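Carbohydrate-binding protein (Flavonifractor plautii, PDB 6N1B) catalyses deacetylation of N-acetylgalactosamine, probably on the blood group A antigen as a first step in converting type A to universal type O blood. Local coordinates at residues R241-D244 / T248-E251; N365-D370 / T376-S381; V278-E283 / S345-G350; E62-Y67 / D130-Y135. All blocks are in the same frame, centred on the assembly; numbering follows the deposited sequence.

Contact 1. Residues R241-D244 / T248-E251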
loop_
_atom_site.group_PDB
_atom_site.type_symbol
_atom_site.label_atom_id
_atom_site.label_comp_id
_atom_site.label_asym_id
_atom_site.label_seq_id
_atom_site.Cartn_x
_atom_site.Cartn_y
_atom_site.Cartn_z
ATOM N N ARG A 241 8.804 3.710 -13.270
ATOM C CA ARG A 241 8.280 3.936 -14.587
ATOM C C ARG A 241 7.535 5.274 -14.613
ATOM O O ARG A 241 7.007 5.720 -13.580
ATOM C CB ARG A 241 7.298 2.842 -15.011
ATOM C CG ARG A 241 7.904 1.472 -15.095
ATOM C CD ARG A 241 6.792 0.451 -15.235
ATOM N NE ARG A 241 7.235 -0.929 -15.639
ATOM C CZ ARG A 241 7.717 -1.813 -14.875
ATOM N NH1 ARG A 241 7.833 -1.604 -13.565
ATOM N NH2 ARG A 241 8.087 -3.001 -15.292
ATOM N N TYR A 242 7.484 5.888 -15.794
ATOM C CA TYR A 242 6.826 7.131 -16.020
ATOM C C TYR A 242 5.621 6.958 -16.934
ATOM O O TYR A 242 5.585 6.115 -17.840
ATOM C CB TYR A 242 7.800 8.104 -16.654
ATOM C CG TYR A 242 8.981 8.527 -15.760
ATOM C CD1 TYR A 242 8.889 9.496 -14.803
ATOM C CD2 TYR A 242 10.232 7.928 -15.932
ATOM C CE1 TYR A 242 9.931 9.943 -14.065
ATOM C CE2 TYR A 242 11.339 8.341 -15.170
ATOM C CZ TYR A 242 11.169 9.359 -14.221
ATOM O OH TYR A 242 12.247 9.843 -13.494
ATOM N N SER A 243 4.633 7.849 -16.762
ATOM C CA SER A 243 3.429 7.820 -17.583
ATOM C C SER A 243 2.840 9.256 -17.691
ATOM O O SER A 243 2.727 9.924 -16.655
ATOM C CB SER A 243 2.348 6.923 -17.012
ATOM O OG SER A 243 1.135 7.041 -17.749
ATOM N N ASP A 244 2.399 9.677 -18.850
ATOM C CA ASP A 244 1.698 10.933 -18.961
ATOM C C ASP A 244 0.343 10.978 -18.275
ATOM O O ASP A 244 -0.172 12.044 -17.955
ATOM C CB ASP A 244 1.633 11.414 -20.408
ATOM C CG ASP A 244 2.951 12.004 -20.861
ATOM O OD1 ASP A 244 3.507 12.865 -20.102
ATOM O OD2 ASP A 244 3.413 11.644 -21.951
ATOM N N THR A 248 -0.812 4.318 -19.509
ATOM C CA THR A 248 0.251 3.755 -20.346
ATOM C C THR A 248 1.609 4.190 -19.842
ATOM O O THR A 248 1.842 5.335 -19.656
ATOM C CB THR A 248 -0.008 4.092 -21.825
ATOM O OG1 THR A 248 -1.348 3.704 -22.184
ATOM C CG2 THR A 248 0.999 3.413 -22.714
ATOM N N TRP A 249 2.481 3.189 -19.594
ATOM C CA TRP A 249 3.723 3.405 -18.905
ATOM C C TRP A 249 4.943 3.093 -19.775
ATOM O O TRP A 249 4.889 2.192 -20.613
ATOM C CB TRP A 249 3.733 2.474 -17.651
ATOM C CG TRP A 249 2.660 2.853 -16.666
ATOM C CD1 TRP A 249 1.347 2.428 -16.681
ATOM C CD2 TRP A 249 2.801 3.777 -15.561
ATOM N NE1 TRP A 249 0.664 3.080 -15.653
ATOM C CE2 TRP A 249 1.535 3.917 -14.979
ATOM C CE3 TRP A 249 3.845 4.549 -15.100
ATOM C CZ2 TRP A 249 1.337 4.750 -13.851
ATOM C CZ3 TRP A 249 3.671 5.431 -14.042
ATOM C CH2 TRP A 249 2.379 5.515 -13.422
ATOM N N GLY A 250 6.006 3.870 -19.508
ATOM C CA GLY A 250 7.276 3.622 -20.192
ATOM C C GLY A 250 8.086 2.546 -19.592
ATOM O O GLY A 250 7.701 1.827 -18.698
ATOM N N GLU A 251 9.286 2.384 -20.168
ATOM C CA GLU A 251 10.206 1.315 -19.731
ATOM C C GLU A 251 10.729 1.609 -18.319
ATOM O O GLU A 251 11.006 2.727 -18.002
ATOM C CB GLU A 251 11.330 1.140 -20.708
ATOM C CG GLU A 251 10.966 0.737 -22.146
ATOM C CD GLU A 251 12.077 0.905 -23.221
ATOM O OE1 GLU A 251 13.241 0.947 -22.939
ATOM O OE2 GLU A 251 11.731 0.964 -24.411
HETATM O O HOH W 1 6.377 -0.562 -18.420
HETATM O O HOH W 2 2.477 7.854 -21.094
#

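Contact 2. Residues N365-D370 / T376-S381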
loop_
_atom_site.group_PDB
_atom_site.type_symbol
_atom_site.label_atom_id
_atom_site.label_comp_id
_atom_site.label_asym_id
_atom_site.label_seq_id
_atom_site.Cartn_x
_atom_site.Cartn_y
_atom_site.Cartn_z
ATOM N N ASN A 365 -5.599 -21.385 16.694
ATOM C CA ASN A 365 -6.482 -21.702 17.868
ATOM C C ASN A 365 -6.214 -20.891 19.124
ATOM O O ASN A 365 -6.727 -21.262 20.175
ATOM C CB ASN A 365 -6.453 -23.161 18.200
ATOM C CG ASN A 365 -6.837 -24.008 16.963
ATOM O OD1 ASN A 365 -6.082 -24.966 16.625
ATOM N ND2 ASN A 365 -7.887 -23.670 16.279
ATOM N N LYS A 366 -5.543 -19.746 19.012
ATOM C CA LYS A 366 -5.172 -18.918 20.128
ATOM C C LYS A 366 -6.101 -17.745 20.233
ATOM O O LYS A 366 -6.658 -17.244 19.254
ATOM C CB LYS A 366 -3.786 -18.401 19.868
ATOM C CG LYS A 366 -3.182 -17.509 20.815
ATOM C CD LYS A 366 -1.624 -17.329 20.676
ATOM C CE LYS A 366 -1.004 -16.514 21.872
ATOM N NZ LYS A 366 0.151 -15.825 21.441
ATOM N N MET A 367 -6.321 -17.274 21.447
ATOM C CA MET A 367 -6.988 -15.966 21.631
ATOM C C MET A 367 -6.084 -14.837 21.208
ATOM O O MET A 367 -4.945 -14.790 21.585
ATOM C CB MET A 367 -7.444 -15.762 23.084
ATOM C CG MET A 367 -8.414 -16.748 23.612
ATOM S SD MET A 367 -9.950 -16.809 22.646
ATOM C CE MET A 367 -10.624 -15.148 22.881
ATOM N N VAL A 368 -6.658 -13.920 20.435
ATOM C CA VAL A 368 -5.954 -12.737 19.910
ATOM C C VAL A 368 -6.794 -11.497 20.176
ATOM O O VAL A 368 -8.015 -11.561 20.458
ATOM C CB VAL A 368 -5.532 -12.878 18.474
ATOM C CG1 VAL A 368 -4.603 -14.057 18.294
ATOM C CG2 VAL A 368 -6.719 -13.089 17.528
ATOM N N ALA A 369 -6.114 -10.362 20.042
ATOM C CA ALA A 369 -6.758 -9.056 20.359
ATOM C C ALA A 369 -7.734 -8.607 19.317
ATOM O O ALA A 369 -7.524 -8.804 18.105
ATOM C CB ALA A 369 -5.701 -7.984 20.497
ATOM N N ASP A 370 -8.815 -7.938 19.741
ATOM C CA ASP A 370 -9.665 -7.134 18.926
ATOM C C ASP A 370 -9.074 -5.761 18.671
ATOM O O ASP A 370 -8.009 -5.460 19.206
ATOM C CB ASP A 370 -11.093 -7.184 19.453
ATOM C CG ASP A 370 -11.305 -6.415 20.777
ATOM O OD1 ASP A 370 -10.514 -5.537 21.114
ATOM O OD2 ASP A 370 -12.296 -6.893 21.446
ATOM N N THR A 376 -10.613 -10.994 22.758
ATOM C CA THR A 376 -11.971 -11.443 22.468
ATOM C C THR A 376 -12.103 -12.249 21.188
ATOM O O THR A 376 -13.154 -12.783 20.882
ATOM C CB THR A 376 -12.943 -10.301 22.362
ATOM O OG1 THR A 376 -12.654 -9.516 21.189
ATOM C CG2 THR A 376 -13.014 -9.439 23.582
ATOM N N ILE A 377 -11.001 -12.419 20.424
ATOM C CA ILE A 377 -11.060 -13.087 19.160
ATOM C C ILE A 377 -10.407 -14.435 19.304
ATOM O O ILE A 377 -9.240 -14.544 19.695
ATOM C CB ILE A 377 -10.369 -12.214 18.056
ATOM C CG1 ILE A 377 -10.915 -10.675 17.688
ATOM C CG2 ILE A 377 -10.292 -13.071 16.708
ATOM C CD1 ILE A 377 -12.291 -10.681 17.572
ATOM N N GLN A 378 -11.140 -15.447 18.860
ATOM C CA GLN A 378 -10.552 -16.746 18.711
ATOM C C GLN A 378 -9.928 -16.947 17.311
ATOM O O GLN A 378 -10.656 -17.065 16.351
ATOM C CB GLN A 378 -11.691 -17.798 18.876
ATOM C CG GLN A 378 -11.421 -19.235 18.697
ATOM C CD GLN A 378 -10.461 -19.683 19.705
ATOM O OE1 GLN A 378 -9.234 -19.727 19.478
ATOM N NE2 GLN A 378 -10.939 -19.833 20.913
ATOM N N ALA A 379 -8.605 -16.966 17.240
ATOM C CA ALA A 379 -7.971 -17.369 15.985
ATOM C C ALA A 379 -8.327 -18.788 15.689
ATOM O O ALA A 379 -8.489 -19.589 16.600
ATOM C CB ALA A 379 -6.537 -17.078 15.947
ATOM N N LYS A 380 -8.411 -19.160 14.390
ATOM C CA LYS A 380 -8.907 -20.439 13.972
ATOM C C LYS A 380 -7.804 -21.399 13.588
ATOM O O LYS A 380 -6.578 -21.118 13.698
ATOM C CB LYS A 380 -10.001 -20.262 12.895
ATOM C CG LYS A 380 -11.149 -19.220 13.149
ATOM C CD LYS A 380 -11.919 -19.458 14.324
ATOM C CE LYS A 380 -13.239 -18.520 14.445
ATOM N NZ LYS A 380 -13.170 -17.991 15.732
ATOM N N SER A 381 -8.240 -22.558 13.119
ATOM C CA SER A 381 -7.334 -23.666 12.982
ATOM C C SER A 381 -6.216 -23.450 11.900
ATOM O O SER A 381 -5.125 -23.949 12.135
ATOM C CB SER A 381 -8.130 -24.918 12.593
ATOM O OG SER A 381 -8.883 -24.635 11.420
#

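Contact 3. Residues V278-E283 / S345-G350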
loop_
_atom_site.group_PDB
_atom_site.type_symbol
_atom_site.label_atom_id
_atom_site.label_comp_id
_atom_site.label_asym_id
_atom_site.label_seq_id
_atom_site.Cartn_x
_atom_site.Cartn_y
_atom_site.Cartn_z
ATOM N N VAL A 278 6.072 15.214 -0.888
ATOM C CA VAL A 278 5.698 16.023 0.279
ATOM C C VAL A 278 6.086 17.462 -0.024
ATOM O O VAL A 278 7.237 17.866 0.134
ATOM C CB VAL A 278 6.343 15.495 1.541
ATOM C CG1 VAL A 278 5.887 16.363 2.725
ATOM C CG2 VAL A 278 6.015 14.036 1.813
ATOM N N PRO A 279 5.125 18.299 -0.446
ATOM C CA PRO A 279 5.432 19.676 -0.792
ATOM C C PRO A 279 6.196 20.467 0.313
ATOM O O PRO A 279 7.126 21.215 0.045
ATOM C CB PRO A 279 4.074 20.307 -1.063
ATOM C CG PRO A 279 3.292 19.155 -1.663
ATOM C CD PRO A 279 3.745 17.994 -0.766
ATOM N N ASP A 280 5.777 20.254 1.565
ATOM C CA ASP A 280 6.416 21.004 2.686
ATOM C C ASP A 280 7.873 20.718 2.852
ATOM O O ASP A 280 8.613 21.562 3.358
ATOM C CB ASP A 280 5.638 20.710 3.986
ATOM C CG ASP A 280 5.995 21.579 5.154
ATOM O OD1 ASP A 280 6.087 22.787 4.987
ATOM O OD2 ASP A 280 6.104 21.058 6.222
ATOM N N LEU A 281 8.332 19.515 2.403
ATOM C CA LEU A 281 9.708 19.083 2.454
ATOM C C LEU A 281 10.430 19.190 1.170
ATOM O O LEU A 281 11.654 18.968 1.145
ATOM C CB LEU A 281 9.814 17.623 2.961
ATOM C CG LEU A 281 9.132 17.410 4.388
ATOM C CD1 LEU A 281 9.211 15.902 4.653
ATOM C CD2 LEU A 281 9.838 18.173 5.448
ATOM N N LYS A 282 9.773 19.535 0.103
ATOM C CA LYS A 282 10.367 19.669 -1.236
ATOM C C LYS A 282 11.036 18.376 -1.622
ATOM O O LYS A 282 12.124 18.382 -2.257
ATOM C CB LYS A 282 11.224 20.861 -1.341
ATOM C CG LYS A 282 10.477 22.200 -1.079
ATOM C CD LYS A 282 11.496 23.406 -1.117
ATOM C CE LYS A 282 10.898 24.694 -1.627
ATOM N NZ LYS A 282 10.714 25.564 -0.470
ATOM N N GLU A 283 10.445 17.221 -1.317
ATOM C CA GLU A 283 11.036 15.931 -1.636
ATOM C C GLU A 283 10.064 14.828 -1.661
ATOM O O GLU A 283 8.936 14.932 -1.109
ATOM C CB GLU A 283 12.196 15.562 -0.720
ATOM C CG GLU A 283 11.773 15.251 0.652
ATOM C CD GLU A 283 12.860 15.144 1.730
ATOM O OE1 GLU A 283 14.053 15.165 1.424
ATOM O OE2 GLU A 283 12.382 14.946 2.942
ATOM N N SER A 345 1.372 24.064 11.288
ATOM C CA SER A 345 1.190 25.512 11.104
ATOM C C SER A 345 2.459 26.232 10.685
ATOM O O SER A 345 2.377 27.289 10.061
ATOM C CB SER A 345 0.681 26.208 12.364
ATOM O OG SER A 345 1.426 25.801 13.445
ATOM N N SER A 346 3.630 25.674 11.042
ATOM C CA SER A 346 4.913 26.163 10.578
ATOM C C SER A 346 5.490 25.244 9.515
ATOM O O SER A 346 5.294 24.052 9.628
ATOM C CB SER A 346 5.973 26.284 11.713
ATOM O OG SER A 346 5.514 27.302 12.579
ATOM N N ALA A 347 6.278 25.812 8.628
ATOM C CA ALA A 347 7.034 25.026 7.622
ATOM C C ALA A 347 7.937 24.024 8.187
ATOM O O ALA A 347 8.642 24.342 9.133
ATOM C CB ALA A 347 7.717 25.887 6.572
ATOM N N GLY A 348 7.941 22.838 7.624
ATOM C CA GLY A 348 8.867 21.794 8.050
ATOM C C GLY A 348 8.613 21.146 9.386
ATOM O O GLY A 348 9.476 20.461 9.958
ATOM N N ASP A 349 7.388 21.259 9.874
ATOM C CA ASP A 349 7.063 20.857 11.201
ATOM C C ASP A 349 5.768 20.028 11.194
ATOM O O ASP A 349 4.929 20.230 12.086
ATOM C CB ASP A 349 6.975 22.073 12.135
ATOM C CG ASP A 349 6.894 21.704 13.587
ATOM O OD1 ASP A 349 7.418 20.627 13.987
ATOM O OD2 ASP A 349 6.266 22.501 14.324
ATOM N N GLY A 350 5.626 19.106 10.281
ATOM C CA GLY A 350 4.398 18.388 10.125
ATOM C C GLY A 350 4.316 17.120 10.995
ATOM O O GLY A 350 5.175 16.830 11.817
HETATM O O HOH W 3 4.608 21.775 8.399
#

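Contact 4. Residues E62-Y67 / D130-Y135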
loop_
_atom_site.group_PDB
_atom_site.type_symbol
_atom_site.label_atom_id
_atom_site.label_comp_id
_atom_site.label_asym_id
_atom_site.label_seq_id
_atom_site.Cartn_x
_atom_site.Cartn_y
_atom_site.Cartn_z
ATOM N N GLU A 62 -10.257 18.537 1.079
ATOM C CA GLU A 62 -11.708 18.730 0.986
ATOM C C GLU A 62 -12.331 17.412 0.655
ATOM O O GLU A 62 -11.735 16.543 0.012
ATOM C CB GLU A 62 -11.971 19.723 -0.130
ATOM C CG GLU A 62 -11.456 21.143 0.094
ATOM C CD GLU A 62 -11.484 21.962 -1.171
ATOM O OE1 GLU A 62 -11.971 21.549 -2.179
ATOM O OE2 GLU A 62 -10.954 23.059 -1.035
ATOM N N PRO A 63 -13.542 17.169 1.156
ATOM C CA PRO A 63 -14.204 15.863 0.912
ATOM C C PRO A 63 -14.462 15.530 -0.540
ATOM O O PRO A 63 -14.720 16.413 -1.322
ATOM C CB PRO A 63 -15.468 15.919 1.742
ATOM C CG PRO A 63 -15.785 17.360 1.921
ATOM C CD PRO A 63 -14.448 18.107 1.878
ATOM N N TRP A 64 -14.302 14.249 -0.829
ATOM C CA TRP A 64 -14.621 13.677 -2.125
ATOM C C TRP A 64 -15.702 12.634 -1.901
ATOM O O TRP A 64 -15.500 11.734 -1.100
ATOM C CB TRP A 64 -13.389 13.054 -2.719
ATOM C CG TRP A 64 -13.519 12.474 -4.099
ATOM C CD1 TRP A 64 -13.567 13.169 -5.298
ATOM C CD2 TRP A 64 -13.643 11.104 -4.434
ATOM N NE1 TRP A 64 -13.639 12.267 -6.364
ATOM C CE2 TRP A 64 -13.667 11.010 -5.885
ATOM C CE3 TRP A 64 -13.731 9.939 -3.695
ATOM C CZ2 TRP A 64 -13.869 9.842 -6.515
ATOM C CZ3 TRP A 64 -13.886 8.745 -4.350
ATOM C CH2 TRP A 64 -13.942 8.710 -5.816
ATOM N N ASN A 65 -16.862 12.835 -2.516
ATOM C CA ASN A 65 -18.048 11.957 -2.302
ATOM C C ASN A 65 -18.271 11.725 -0.797
ATOM O O ASN A 65 -18.582 10.597 -0.353
ATOM C CB ASN A 65 -17.855 10.633 -3.058
ATOM C CG ASN A 65 -17.818 10.891 -4.556
ATOM O OD1 ASN A 65 -16.739 10.593 -5.265
ATOM N ND2 ASN A 65 -18.859 11.428 -5.057
ATOM N N GLY A 66 -18.217 12.834 -0.067
ATOM C CA GLY A 66 -18.577 12.837 1.348
ATOM C C GLY A 66 -17.501 12.644 2.369
ATOM O O GLY A 66 -17.784 12.818 3.530
ATOM N N TYR A 67 -16.304 12.276 1.947
ATOM C CA TYR A 67 -15.253 11.911 2.912
ATOM C C TYR A 67 -13.867 12.458 2.513
ATOM O O TYR A 67 -13.546 12.409 1.295
ATOM C CB TYR A 67 -15.132 10.380 3.047
ATOM C CG TYR A 67 -16.374 9.711 3.534
ATOM C CD1 TYR A 67 -16.615 9.678 4.902
ATOM C CD2 TYR A 67 -17.284 9.144 2.683
ATOM C CE1 TYR A 67 -17.814 9.139 5.347
ATOM C CE2 TYR A 67 -18.433 8.467 3.150
ATOM C CZ TYR A 67 -18.689 8.490 4.492
ATOM O OH TYR A 67 -19.844 7.894 4.964
ATOM N N ASP A 130 -11.028 14.746 -11.038
ATOM C CA ASP A 130 -11.705 14.630 -9.773
ATOM C C ASP A 130 -12.157 13.145 -9.541
ATOM O O ASP A 130 -13.345 12.850 -9.329
ATOM C CB ASP A 130 -12.872 15.579 -9.734
ATOM C CG ASP A 130 -13.525 15.658 -8.372
ATOM O OD1 ASP A 130 -12.877 15.511 -7.328
ATOM O OD2 ASP A 130 -14.766 16.062 -8.371
ATOM N N ALA A 131 -11.201 12.260 -9.647
ATOM C CA ALA A 131 -11.462 10.798 -9.690
ATOM C C ALA A 131 -10.356 10.077 -8.939
ATOM O O ALA A 131 -9.217 10.578 -8.916
ATOM C CB ALA A 131 -11.512 10.270 -11.115
ATOM N N MET A 132 -10.668 8.963 -8.314
ATOM C CA MET A 132 -9.677 8.048 -7.755
ATOM C C MET A 132 -9.284 6.994 -8.767
ATOM O O MET A 132 -10.080 6.464 -9.528
ATOM C CB MET A 132 -10.259 7.333 -6.496
ATOM C CG MET A 132 -10.553 8.286 -5.298
ATOM S SD MET A 132 -9.080 8.941 -4.559
ATOM C CE MET A 132 -9.895 9.968 -3.328
ATOM N N MET A 133 -7.954 6.672 -8.685
ATOM C CA MET A 133 -7.341 5.652 -9.550
ATOM C C MET A 133 -6.752 4.558 -8.615
ATOM O O MET A 133 -5.828 4.861 -7.897
ATOM C CB MET A 133 -6.233 6.288 -10.380
ATOM C CG MET A 133 -6.667 7.476 -11.234
ATOM S SD MET A 133 -5.320 8.269 -12.139
ATOM C CE MET A 133 -5.047 7.098 -13.468
ATOM N N ALA A 134 -7.416 3.385 -8.621
ATOM C CA ALA A 134 -7.011 2.331 -7.730
ATOM C C ALA A 134 -6.247 1.230 -8.563
ATOM O O ALA A 134 -6.845 0.615 -9.475
ATOM C CB ALA A 134 -8.239 1.683 -7.071
ATOM N N TYR A 135 -4.972 1.062 -8.234
ATOM C CA TYR A 135 -4.099 0.082 -8.889
ATOM C C TYR A 135 -3.956 -1.148 -8.017
ATOM O O TYR A 135 -4.024 -1.054 -6.775
ATOM C CB TYR A 135 -2.712 0.710 -9.074
ATOM C CG TYR A 135 -2.680 1.908 -10.017
ATOM C CD1 TYR A 135 -2.891 3.195 -9.548
ATOM C CD2 TYR A 135 -2.344 1.769 -11.349
ATOM C CE1 TYR A 135 -2.821 4.264 -10.409
ATOM C CE2 TYR A 135 -2.259 2.833 -12.227
ATOM C CZ TYR A 135 -2.449 4.107 -11.711
ATOM O OH TYR A 135 -2.375 5.209 -12.529
#

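Contact 1. Residues R241-D244 / T248-E251
Ser243 OG has three partners: it donates to Thr248 O at 2.7 Å and accepts the backbone N-H groups of Asp245 and Gly246 in the intervening loop, where Asp245 OD1 in turn accepts the N-H of Thr248. The hydroxyl, swung opposite the backbone N (chi1 173°), reaches Thr248 O from above the carbonyl plane, 45° out of it, while CB, placed by the backbone, lies over one face of the Trp249 indole. It sits 3.4 Å from the centroid of the Trp249 six-membered ring and only 12° off the normal, a CH-pi contact. At the ring's edge, Arg241 O comes within 3.4 Å of Trp249 CZ3. The backbone is tied by a nearly straight bond from Gly250 N to Tyr242 O (2.8 Å). Two waters extend the seam: one accepts from Arg241 NE and donates to Gly250 O, the other accepts from Asp244 N and donates to Thr248 O, giving that carbonyl a second donor. Arg241 runs its extended chain past Gly250, CG lying 3.6 Å from Gly250 O. Beyond the loop, Trp249 packs on Phe218 and Leu220 of strand 217-224 and on Ala195 and Ile196 of strand 193-198, wedging between adjacent sheets. The sequence Ser-x-Asp-Gly-x-Thr-Trp, with this bonding, resembles an Asp-box one residue short, the turn between the third and fourth strands of blades in many beta-propellers.

Contact 2. Residues N365-D370 / T376-S381
At the turn end of a short antiparallel beta hairpin, strands 367-369 and 375-378, Thr376 OG1 donates to Asp370 OD2 at 2.7 Å. That oxygen is met on its anti side, 34° out of the carboxylate plane, while Asp370 OD1 takes the backbone N-H of Asn374 inside the turn. Ile377 pairs with Val368 as the hydrogen-bonded pair: Val368 N donates to Ile377 O (2.8 Å) and Ile377 N returns a bond to Val368 O (3.1 Å). Their side chains share one face of the hairpin, CG2 of Val368 resting 3.7 Å from CG2 of Ile377. Gln378 forms the non-hydrogen-bonded pair with Met367 on the other face, where the two side chains cross at about a right angle. Met367, bent at chi2 (-59°) and chi3 (-63°), folds its CE back over the backbone of Thr376 and Ile377. Ala379 N donates to Lys366 O, and its methyl turns to the Val368 side, where Ile386 of strand 385-395 also touches it. Lys380 curls back so that NZ bonds Gln378 O. Lys380 O accepts the N-H of Asn365 at 3.2 Å from well above its carbonyl plane, and beyond it Asn365 ND2 rests 3.3 Å from Ser381 CA.

Contact 3. Residues V278-E283 / S345-G350
A type II beta turn, Ser346 to Asp349, is met at its tip by the carboxylate of Asp280, which projects from the hairpin loop between strands 269-278 and 283-291. The N-H of Gly348 is shared by the two oxygens, aimed more nearly at OD1 but closer to OD2. Its bond to Asp280 OD2 is the shorter, 2.9 Å but bent to 138°, and OD2 is approached on its syn side, 29° out of the carboxylate plane; the bond to Asp280 OD1 is straighter but weak at 3.2 Å. Asp280 reaches across because CG stands opposite its backbone N (chi1 -169°). OD1 also lies 3.6 Å from Ala347 CA. A water completes the junction, donating to Asp280 OD2 and to Ser346 O, both at 2.7 Å, and accepting from Asp349 N. Asp280 OD2 therefore has three partners: Gly348 N, this water and the hydroxyl of Tyr341 on strand 333-342. Gly348 occupies the third turn position with positive phi, as usual in type II turns. The Asp280 loop is itself tight, with Lys282 and Glu283 both facing Val278. The contact thus joins two loops of successive antiparallel sheets, the first of them a beta hairpin closed by a G1 beta bulge.

Contact 4. Residues E62-Y67 / D130-Y135
The indole of Trp64 is sandwiched: the side-chain amide of Asn65 lies over one face, and Met132 CG covers the opposite one. Met132 CG is 3.6 Å from the centroid of the Trp64 six-membered ring and 20° off its normal, a CH-pi contact. Farther out over the same face, Met132 SD stands 4.8 Å from that centroid, a long Met-aromatic contact. The bend of Met132 at chi2 (-69°) keeps the side chain over the ring and brings CE to within 3.9 Å of Trp64 CE3. At the edge, Trp64 NE1 donates a nearly straight bond to Asp130 O (3.0 Å) that stays in the indole plane, although the N-H meets the carbonyl from far above its own plane. Arg183 NH2 also donates to this oxygen, so the carbonyl is held by two groups. The Asp130 carboxylate stands almost upright against the ring, planes 80° apart, with OD1 3.2 Å from Trp64 CD1; the polar partner of that oxygen is the hydroxyl of Tyr125. Packing over the faces and the in-plane bond at the edge together restrict the indole's rotation. Trp64 begins the type I' turn that runs to Tyr67, while Asp130 and Ala131 form a G1 beta bulge facing Asn126. Around them, Trp70 of strand 67-75 and Tyr125 of strand 116-126 meet Trp64 edge-to-face, and Ser155 of strand 148-155 touches it. The tryptophan hence reaches from the hairpin of strands 63-64 and 67-75 onto the sheet of strands 116-126, 131-140 and 148-155.

How the contacts relate
Along the chain the order is contact 4, contact 1, contact 3, contact 2, following what appears to be a five-bladed beta-propeller of antiparallel sheets. Contact 4 joins a hairpin to the sheet of strand 131-140, contact 1 closes the outer edge of the next sheet, and contact 3 bridges the loops of the last two. Contact 2 is a small hairpin inserted between strands 351-361 and 385-395 of the final sheet. Only contacts 1 and 4 touch, Trp249 CZ2 lying 4.0 Å from Tyr135 OH. Contacts 1 and 2 lie on opposite sides of the chain's centre, centres 44 Å apart. Contacts 3 and 4 thus tie different sheets together, whereas contacts 1 and 2 are local.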